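PDB 2G29: Nitrate/nitrite binding protein NrtA from Synechocystis sp., which binds nitrate as the substrate-binding protein of the NrtABCD ABC transporter, which takes up nitrate and probably also nitrite. Local coordinates for residues 71-76 and 191-196; 99-104 and 160-165; 195-200 and 212-217. All blocks are in the same frame, centred on the assembly; numbering follows the deposited sequence.

In the fold
Interactions 1 and 2 join the two domains, each of which is built on a mixed five-stranded sheet. Helices 73-82 and 97-104 belong with the sheet that holds strand 66-69. Loops 191-196 and 160-165 follow strands 187-190 and 157-160 of the other sheet. The centres of these contacts are about 13 Å apart, and Trp73 packs on Phe162 between them. Interaction 2 falls, in sequence, between the two segments of interaction 1. Interaction 3 comes last, lies within the second domain and shares Gln195 and Met196 with interaction 1, about 12 Å away between centres. All lie at or near the interdomain nitrate site: Trp73 binds the ion, and the Trp214 side chain is about 5 Å from it.

Interaction 1. Residues 71-76 and 191-196; sequences ASWGTT and VPPAQM. With NO3 (nitrate ion), chain B.
This contact between the domains is apolar at Trp73 and Pro193, beside the nitrate, and water-bridged at Ala71. It joins the start of helix 73-82 in one domain to the loop after strand 187-190 in the other. The side chains of Trp73 and Pro193 cross at about a right angle, with Pro193 CG 3.5 Å from Trp73 NE1. Trp73 CG stands anti to the carbonyl carbon (chi1 -72°), and the indole N-H points to nitrate. Trp73 NE1 donates to nitrate O3 at 2.8 Å, and this oxygen lies at the ring edge, in its plane. Pro193 CG touches another nitrate oxygen, O2, at 3.2 Å. With a leucine in place of Trp73, nitrate O3 would probably lose this donor and a gap would open beside Pro193. Nearby, Ser72 CB packs on Pro192 CG at 3.7 Å. Two waters both donate to Ala71 O; one accepts from Ala194 N and the other from Gln195 NE2. Ser72 and Thr75 form a capping box: Thr75 N donates to Ser72 OG, and Ser72 N to Thr75 OG1. Lys240 NZ and Gly211 N also bind the anion. This is the interdomain ligand site of a periplasmic binding protein.

Interaction 2. Residues 99-104 and 160-165; sequences PYLITM and MTFPGG
Leu101 carries the apolar part of this buried contact from helix 97-104. Its CG is anti to the carbonyl carbon (chi1 -59°), and its CD1 branch reaches the loop after strand 157-160. There Leu101 CD1 meets the edge of the Phe162 ring, near the ring plane, at 4.3 Å from CE2. This is loose van der Waals contact. One face of the same ring is covered by Pro163 CD, 3.5 Å above the plane and offset toward the rim. Phe162 also packs on Trp73 of the nitrate site and on Val107.

The second kind of contact is methyl against backbone. Leu101 CD1 lies 3.9 Å from Pro163 O and 4.2 Å from Gly164 O. The latter oxygen accepts a hydrogen bond from Asn342 ND2, and Gly164 N is bonded to Asp168 OD2.

Backbone hydrogen bonding shapes the loop that receives the methyl. Phe162 to Gly165 is a type II beta turn, closed by Gly165 N donating to Phe162 O at 2.9 Å. Gly164, third in the turn, has phi 91°, where a CB would jam against Pro163 O; this calls for glycine. A CB there would also crowd Leu101 CD1, so the bare backbone leaves the methyl its place against the turn.

Gly165 is the N-cap of helix 166-177, which carries the nitrate-binding His167. The contact thus joins the two domains of a periplasmic binding protein through the type II turn between strand 157-160 and helix 166-177, beside the ligand cleft.

Interaction 3. Residues 195-200 and 212-217; sequences QMVANV and EPWPLQ
Val197 sets its CG2 methyl against the amide oxygen of Gln217 and the indole of Trp214. This methyl lies 3.6 Å from Gln217 OE1. Val197 CB and CG1 are each 3.7 Å from the same oxygen, which therefore rests against the whole branch point. The two side chains cross at about a right angle. Gln217 has CG anti to its own nitrogen (chi1 177°), and its chain runs extended to the amide. That brings OE1 to the edge of the Trp214 ring. Gln217 OE1 lies there in the ring plane, 3.3 Å from Trp214 CZ3. The nitrogen of the same amide has a partner beyond the two segments: Gln217 NE2 is hydrogen-bonded to Asp295 OD2. This bond should help fix which way the amide is turned.

Val197 CG2 also approaches Trp214 CE3 obliquely, at 4.2 Å, and lies 3.9 Å from Trp214 O. The indole nitrogen has its own partner: Trp214 NE1 donates to Ala41 O in the loop after strand 36-39 of the other domain. Pro213 CG lies 4.1 Å above the ring plane, over its centre. The peptide bond before Pro213 is cis, and this residue is the N-cap of helix 214-221.

At the start of helix 196-201, Asn199 ND2 donates to Gln195 O at 2.8 Å, from above the carbonyl plane.

All three touching side chains are buried. Val197 also packs on Thr218 and Gln221 of helix 214-221. Helix 196-201 is the connection of a beta-alpha-beta crossover between the parallel strands 187-190 and 207-211. Here it packs on the next helix of the same alpha/beta domain, close behind the nitrate-binding Gly211.

Interaction 1. Residues 71-76 and 191-196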
loop_
_atom_site.group_PDB
_atom_site.type_symbol
_atom_site.label_atom_id
_atom_site.label_comp_id
_atom_site.label_asym_id
_atom_site.label_seq_id
_atom_site.Cartn_x
_atom_site.Cartn_y
_atom_site.Cartn_z
ATOM N N ALA A 71 0.188 -3.693 14.953
ATOM C CA ALA A 71 -0.154 -5.113 14.767
ATOM C C ALA A 71 -0.994 -5.358 13.516
ATOM O O ALA A 71 -0.824 -6.397 12.854
ATOM C CB ALA A 71 -0.889 -5.650 16.017
ATOM N N SER A 72 -1.881 -4.419 13.190
ATOM C CA SER A 72 -2.746 -4.598 12.018
ATOM C C SER A 72 -3.225 -3.261 11.500
ATOM O O SER A 72 -2.974 -2.213 12.113
ATOM C CB SER A 72 -3.968 -5.429 12.424
ATOM O OG SER A 72 -4.798 -4.647 13.341
ATOM N N TRP A 73 -3.928 -3.264 10.365
ATOM C CA TRP A 73 -4.431 -2.008 9.860
ATOM C C TRP A 73 -5.556 -1.529 10.780
ATOM O O TRP A 73 -5.763 -0.344 10.926
ATOM C CB TRP A 73 -4.865 -2.143 8.390
ATOM C CG TRP A 73 -3.681 -2.275 7.476
ATOM C CD1 TRP A 73 -3.409 -3.313 6.652
ATOM C CD2 TRP A 73 -2.591 -1.332 7.323
ATOM N NE1 TRP A 73 -2.229 -3.091 5.982
ATOM C CE2 TRP A 73 -1.710 -1.886 6.367
ATOM C CE3 TRP A 73 -2.295 -0.068 7.878
ATOM C CZ2 TRP A 73 -0.528 -1.267 5.999
ATOM C CZ3 TRP A 73 -1.124 0.552 7.512
ATOM C CH2 TRP A 73 -0.252 -0.040 6.561
ATOM N N GLY A 74 -6.218 -2.468 11.443
ATOM C CA GLY A 74 -7.258 -2.086 12.383
ATOM C C GLY A 74 -6.655 -1.376 13.583
ATOM O O GLY A 74 -7.211 -0.380 14.021
ATOM N N THR A 75 -5.516 -1.855 14.096
ATOM C CA THR A 75 -4.923 -1.149 15.234
ATOM C C THR A 75 -4.271 0.141 14.811
ATOM O O THR A 75 -4.247 1.101 15.564
ATOM C CB THR A 75 -3.904 -1.980 16.046
ATOM O OG1 THR A 75 -2.762 -2.293 15.256
ATOM C CG2 THR A 75 -4.527 -3.221 16.594
ATOM N N THR A 76 -3.756 0.188 13.596
ATOM C CA THR A 76 -3.214 1.449 13.044
ATOM C C THR A 76 -4.336 2.496 13.052
ATOM O O THR A 76 -4.134 3.623 13.503
ATOM C CB THR A 76 -2.735 1.256 11.588
ATOM O OG1 THR A 76 -1.617 0.349 11.585
ATOM C CG2 THR A 76 -2.287 2.580 10.984
ATOM N N VAL A 191 -7.195 -10.232 7.412
ATOM C CA VAL A 191 -6.131 -10.878 8.183
ATOM C C VAL A 191 -4.971 -9.852 8.253
ATOM O O VAL A 191 -4.586 -9.275 7.228
ATOM C CB VAL A 191 -5.593 -12.190 7.489
ATOM C CG1 VAL A 191 -4.430 -12.761 8.282
ATOM C CG2 VAL A 191 -6.718 -13.242 7.389
ATOM N N PRO A 192 -4.413 -9.595 9.450
ATOM C CA PRO A 192 -3.285 -8.637 9.530
ATOM C C PRO A 192 -2.149 -9.125 8.607
ATOM O O PRO A 192 -1.873 -10.324 8.531
ATOM C CB PRO A 192 -2.872 -8.698 11.006
ATOM C CG PRO A 192 -4.170 -9.064 11.721
ATOM C CD PRO A 192 -4.803 -10.089 10.787
ATOM N N PRO A 193 -1.454 -8.204 7.936
ATOM C CA PRO A 193 -0.374 -8.608 7.031
ATOM C C PRO A 193 0.632 -9.606 7.562
ATOM O O PRO A 193 0.924 -10.594 6.882
ATOM C CB PRO A 193 0.282 -7.277 6.643
ATOM C CG PRO A 193 -0.939 -6.340 6.597
ATOM C CD PRO A 193 -1.699 -6.750 7.880
ATOM N N ALA A 194 1.138 -9.368 8.777
ATOM C CA ALA A 194 2.131 -10.253 9.341
ATOM C C ALA A 194 1.580 -11.603 9.764
ATOM O O ALA A 194 2.335 -12.468 10.214
ATOM C CB ALA A 194 2.798 -9.566 10.517
ATOM N N GLN A 195 0.267 -11.798 9.630
ATOM C CA GLN A 195 -0.365 -13.051 10.009
ATOM C C GLN A 195 -0.913 -13.815 8.793
ATOM O O GLN A 195 -1.489 -14.901 8.955
ATOM C CB GLN A 195 -1.515 -12.796 10.992
ATOM C CG GLN A 195 -1.025 -12.243 12.341
ATOM C CD GLN A 195 -2.163 -11.801 13.253
ATOM O OE1 GLN A 195 -3.230 -12.435 13.299
ATOM N NE2 GLN A 195 -1.942 -10.714 13.994
ATOM N N MET A 196 -0.697 -13.285 7.579
ATOM C CA MET A 196 -1.211 -13.960 6.380
ATOM C C MET A 196 -0.609 -15.352 6.191
ATOM O O MET A 196 -1.347 -16.309 5.903
ATOM C CB MET A 196 -0.934 -13.093 5.140
ATOM C CG MET A 196 -1.807 -11.872 5.011
ATOM S SD MET A 196 -3.436 -12.366 4.400
ATOM C CE MET A 196 -4.207 -10.749 4.230
HETATM N N NO3 B . 0.146 -5.057 3.127
HETATM O O1 NO3 B . 1.038 -4.607 2.195
HETATM O O2 NO3 B . -0.193 -6.317 3.489
HETATM O O3 NO3 B . -0.640 -3.986 3.862
HETATM O O HOH W 1 0.607 -7.018 10.439
HETATM O O HOH W 2 0.229 -8.799 13.664
#

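Interaction 2. Residues 99-104 and 160-165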
loop_
_atom_site.group_PDB
_atom_site.type_symbol
_atom_site.label_atom_id
_atom_site.label_comp_id
_atom_site.label_asym_id
_atom_site.label_seq_id
_atom_site.Cartn_x
_atom_site.Cartn_y
_atom_site.Cartn_z
ATOM N N PRO A 99 -6.577 7.001 4.843
ATOM C CA PRO A 99 -6.742 8.374 5.330
ATOM C C PRO A 99 -8.113 8.926 4.922
ATOM O O PRO A 99 -8.708 9.735 5.660
ATOM C CB PRO A 99 -5.582 9.116 4.659
ATOM C CG PRO A 99 -4.510 8.064 4.676
ATOM C CD PRO A 99 -5.240 6.801 4.257
ATOM N N TYR A 100 -8.654 8.471 3.783
ATOM C CA TYR A 100 -9.956 8.907 3.319
ATOM C C TYR A 100 -11.073 8.285 4.169
ATOM O O TYR A 100 -11.979 8.982 4.614
ATOM C CB TYR A 100 -10.148 8.507 1.850
ATOM C CG TYR A 100 -9.342 9.399 0.946
ATOM C CD1 TYR A 100 -8.080 9.015 0.468
ATOM C CD2 TYR A 100 -9.809 10.678 0.641
ATOM C CE1 TYR A 100 -7.317 9.886 -0.283
ATOM C CE2 TYR A 100 -9.055 11.566 -0.102
ATOM C CZ TYR A 100 -7.813 11.164 -0.559
ATOM O OH TYR A 100 -7.075 12.069 -1.271
ATOM N N LEU A 101 -11.008 6.979 4.391
ATOM C CA LEU A 101 -12.054 6.314 5.173
ATOM C C LEU A 101 -12.074 6.806 6.628
ATOM O O LEU A 101 -13.111 6.858 7.270
ATOM C CB LEU A 101 -11.851 4.811 5.103
ATOM C CG LEU A 101 -11.893 4.227 3.673
ATOM C CD1 LEU A 101 -11.335 2.827 3.694
ATOM C CD2 LEU A 101 -13.321 4.209 3.110
ATOM N N ILE A 102 -10.911 7.163 7.153
ATOM C CA ILE A 102 -10.826 7.665 8.518
ATOM C C ILE A 102 -11.315 9.131 8.585
ATOM O O ILE A 102 -12.025 9.523 9.522
ATOM C CB ILE A 102 -9.380 7.547 9.060
ATOM C CG1 ILE A 102 -9.022 6.064 9.186
ATOM C CG2 ILE A 102 -9.273 8.256 10.407
ATOM C CD1 ILE A 102 -7.510 5.817 9.470
ATOM N N THR A 103 -10.940 9.954 7.615
ATOM C CA THR A 103 -11.388 11.358 7.587
ATOM C C THR A 103 -12.910 11.390 7.425
ATOM O O THR A 103 -13.615 12.136 8.121
ATOM C CB THR A 103 -10.790 12.103 6.386
ATOM O OG1 THR A 103 -9.362 12.235 6.558
ATOM C CG2 THR A 103 -11.416 13.450 6.232
ATOM N N MET A 104 -13.417 10.579 6.497
ATOM C CA MET A 104 -14.876 10.583 6.246
ATOM C C MET A 104 -15.604 9.981 7.423
ATOM O O MET A 104 -16.674 10.499 7.807
ATOM C CB MET A 104 -15.192 9.809 4.969
ATOM C CG MET A 104 -14.597 10.487 3.770
ATOM S SD MET A 104 -14.762 9.578 2.170
ATOM C CE MET A 104 -16.473 10.021 1.798
ATOM N N MET A 160 -7.738 -10.343 2.701
ATOM C CA MET A 160 -7.172 -9.054 2.343
ATOM C C MET A 160 -6.831 -8.374 3.663
ATOM O O MET A 160 -7.012 -8.948 4.745
ATOM C CB MET A 160 -8.080 -8.250 1.423
ATOM C CG MET A 160 -9.552 -8.195 1.784
ATOM S SD MET A 160 -9.838 -7.147 3.241
ATOM C CE MET A 160 -11.671 -7.272 3.404
ATOM N N THR A 161 -6.309 -7.155 3.579
ATOM C CA THR A 161 -5.716 -6.538 4.759
ATOM C C THR A 161 -6.511 -5.498 5.546
ATOM O O THR A 161 -6.115 -5.147 6.647
ATOM C CB THR A 161 -4.402 -5.899 4.308
ATOM O OG1 THR A 161 -4.715 -4.916 3.338
ATOM C CG2 THR A 161 -3.477 -6.926 3.686
ATOM N N PHE A 162 -7.589 -4.998 4.964
ATOM C CA PHE A 162 -8.416 -3.976 5.582
ATOM C C PHE A 162 -9.548 -3.732 4.612
ATOM O O PHE A 162 -9.304 -3.617 3.403
ATOM C CB PHE A 162 -7.646 -2.643 5.754
ATOM C CG PHE A 162 -8.374 -1.639 6.613
ATOM C CD1 PHE A 162 -8.434 -1.811 7.994
ATOM C CD2 PHE A 162 -9.061 -0.581 6.028
ATOM C CE1 PHE A 162 -9.168 -0.928 8.794
ATOM C CE2 PHE A 162 -9.805 0.313 6.827
ATOM C CZ PHE A 162 -9.854 0.140 8.193
ATOM N N PRO A 163 -10.795 -3.622 5.103
ATOM C CA PRO A 163 -11.898 -3.389 4.150
ATOM C C PRO A 163 -11.813 -2.048 3.458
ATOM O O PRO A 163 -11.767 -1.018 4.111
ATOM C CB PRO A 163 -13.165 -3.522 5.013
ATOM C CG PRO A 163 -12.683 -4.166 6.333
ATOM C CD PRO A 163 -11.252 -3.658 6.511
ATOM N N GLY A 164 -11.779 -2.065 2.126
ATOM C CA GLY A 164 -11.697 -0.830 1.383
ATOM C C GLY A 164 -10.244 -0.461 1.137
ATOM O O GLY A 164 -9.951 0.522 0.432
ATOM N N GLY A 165 -9.326 -1.256 1.699
ATOM C CA GLY A 165 -7.922 -0.958 1.504
ATOM C C GLY A 165 -7.381 -1.387 0.161
ATOM O O GLY A 165 -8.116 -1.951 -0.652
#

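Interaction 3. Residues 195-200 and 212-217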
loop_
_atom_site.group_PDB
_atom_site.type_symbol
_atom_site.label_atom_id
_atom_site.label_comp_id
_atom_site.label_asym_id
_atom_site.label_seq_id
_atom_site.Cartn_x
_atom_site.Cartn_y
_atom_site.Cartn_z
ATOM N N GLN A 195 0.267 -11.798 9.630
ATOM C CA GLN A 195 -0.365 -13.051 10.009
ATOM C C GLN A 195 -0.913 -13.815 8.793
ATOM O O GLN A 195 -1.489 -14.901 8.955
ATOM C CB GLN A 195 -1.515 -12.796 10.992
ATOM C CG GLN A 195 -1.025 -12.243 12.341
ATOM C CD GLN A 195 -2.163 -11.801 13.253
ATOM O OE1 GLN A 195 -3.230 -12.435 13.299
ATOM N NE2 GLN A 195 -1.942 -10.714 13.994
ATOM N N MET A 196 -0.697 -13.285 7.579
ATOM C CA MET A 196 -1.211 -13.960 6.380
ATOM C C MET A 196 -0.609 -15.352 6.191
ATOM O O MET A 196 -1.347 -16.309 5.903
ATOM C CB MET A 196 -0.934 -13.093 5.140
ATOM C CG MET A 196 -1.807 -11.872 5.011
ATOM S SD MET A 196 -3.436 -12.366 4.400
ATOM C CE MET A 196 -4.207 -10.749 4.230
ATOM N N VAL A 197 0.711 -15.473 6.314
ATOM C CA VAL A 197 1.362 -16.763 6.131
ATOM C C VAL A 197 0.851 -17.796 7.159
ATOM O O VAL A 197 0.508 -18.933 6.789
ATOM C CB VAL A 197 2.919 -16.577 6.184
ATOM C CG1 VAL A 197 3.636 -17.949 6.180
ATOM C CG2 VAL A 197 3.372 -15.805 4.969
ATOM N N ALA A 198 0.728 -17.404 8.431
ATOM C CA ALA A 198 0.248 -18.354 9.450
ATOM C C ALA A 198 -1.170 -18.812 9.146
ATOM O O ALA A 198 -1.535 -19.978 9.388
ATOM C CB ALA A 198 0.289 -17.709 10.827
ATOM N N ASN A 199 -1.979 -17.906 8.618
ATOM C CA ASN A 199 -3.354 -18.250 8.290
ATOM C C ASN A 199 -3.471 -19.188 7.099
ATOM O O ASN A 199 -4.266 -20.136 7.147
ATOM C CB ASN A 199 -4.180 -16.982 8.055
ATOM C CG ASN A 199 -4.759 -16.445 9.338
ATOM O OD1 ASN A 199 -5.909 -16.735 9.671
ATOM N ND2 ASN A 199 -3.962 -15.699 10.090
ATOM N N VAL A 200 -2.680 -18.977 6.044
ATOM C CA VAL A 200 -2.814 -19.874 4.902
ATOM C C VAL A 200 -2.344 -21.277 5.311
ATOM O O VAL A 200 -2.856 -22.289 4.828
ATOM C CB VAL A 200 -2.095 -19.332 3.603
ATOM C CG1 VAL A 200 -0.597 -19.490 3.687
ATOM C CG2 VAL A 200 -2.689 -20.043 2.360
ATOM N N GLU A 212 4.911 -7.299 0.103
ATOM C CA GLU A 212 6.177 -7.951 0.444
ATOM C C GLU A 212 6.474 -7.633 1.919
ATOM O O GLU A 212 6.136 -6.551 2.423
ATOM C CB GLU A 212 7.301 -7.418 -0.435
ATOM C CG GLU A 212 7.178 -7.680 -1.950
ATOM C CD GLU A 212 7.175 -9.162 -2.370
ATOM O OE1 GLU A 212 7.401 -10.069 -1.521
ATOM O OE2 GLU A 212 6.984 -9.400 -3.584
ATOM N N PRO A 213 7.231 -8.493 2.593
ATOM C CA PRO A 213 7.868 -9.735 2.122
ATOM C C PRO A 213 7.006 -10.996 2.165
ATOM O O PRO A 213 7.487 -12.086 1.849
ATOM C CB PRO A 213 9.048 -9.854 3.088
ATOM C CG PRO A 213 8.375 -9.481 4.432
ATOM C CD PRO A 213 7.550 -8.230 4.020
ATOM N N TRP A 214 5.724 -10.862 2.489
ATOM C CA TRP A 214 4.939 -12.074 2.698
ATOM C C TRP A 214 4.675 -12.974 1.503
ATOM O O TRP A 214 4.594 -14.194 1.690
ATOM C CB TRP A 214 3.683 -11.689 3.532
ATOM C CG TRP A 214 4.046 -10.817 4.725
ATOM C CD1 TRP A 214 3.817 -9.463 4.842
ATOM C CD2 TRP A 214 4.801 -11.190 5.909
ATOM N NE1 TRP A 214 4.362 -8.980 6.000
ATOM C CE2 TRP A 214 4.968 -10.017 6.673
ATOM C CE3 TRP A 214 5.351 -12.397 6.379
ATOM C CZ2 TRP A 214 5.657 -10.008 7.902
ATOM C CZ3 TRP A 214 6.045 -12.395 7.603
ATOM C CH2 TRP A 214 6.185 -11.208 8.345
ATOM N N PRO A 215 4.577 -12.415 0.270
ATOM C CA PRO A 215 4.357 -13.307 -0.885
ATOM C C PRO A 215 5.595 -14.204 -1.050
ATOM O O PRO A 215 5.477 -15.386 -1.270
ATOM C CB PRO A 215 4.215 -12.324 -2.048
ATOM C CG PRO A 215 3.528 -11.111 -1.369
ATOM C CD PRO A 215 4.351 -11.002 -0.092
ATOM N N LEU A 216 6.791 -13.633 -0.953
ATOM C CA LEU A 216 7.975 -14.468 -1.122
ATOM C C LEU A 216 8.111 -15.442 0.039
ATOM O O LEU A 216 8.527 -16.589 -0.168
ATOM C CB LEU A 216 9.238 -13.606 -1.256
ATOM C CG LEU A 216 10.568 -14.410 -1.391
ATOM C CD1 LEU A 216 10.509 -15.448 -2.507
ATOM C CD2 LEU A 216 11.700 -13.448 -1.693
ATOM N N GLN A 217 7.757 -15.028 1.265
ATOM C CA GLN A 217 7.884 -15.943 2.369
ATOM C C GLN A 217 6.944 -17.127 2.147
ATOM O O GLN A 217 7.258 -18.257 2.484
ATOM C CB GLN A 217 7.556 -15.247 3.684
ATOM C CG GLN A 217 7.617 -16.248 4.844
ATOM C CD GLN A 217 7.500 -15.598 6.197
ATOM O OE1 GLN A 217 6.426 -15.585 6.802
ATOM N NE2 GLN A 217 8.607 -15.031 6.676
#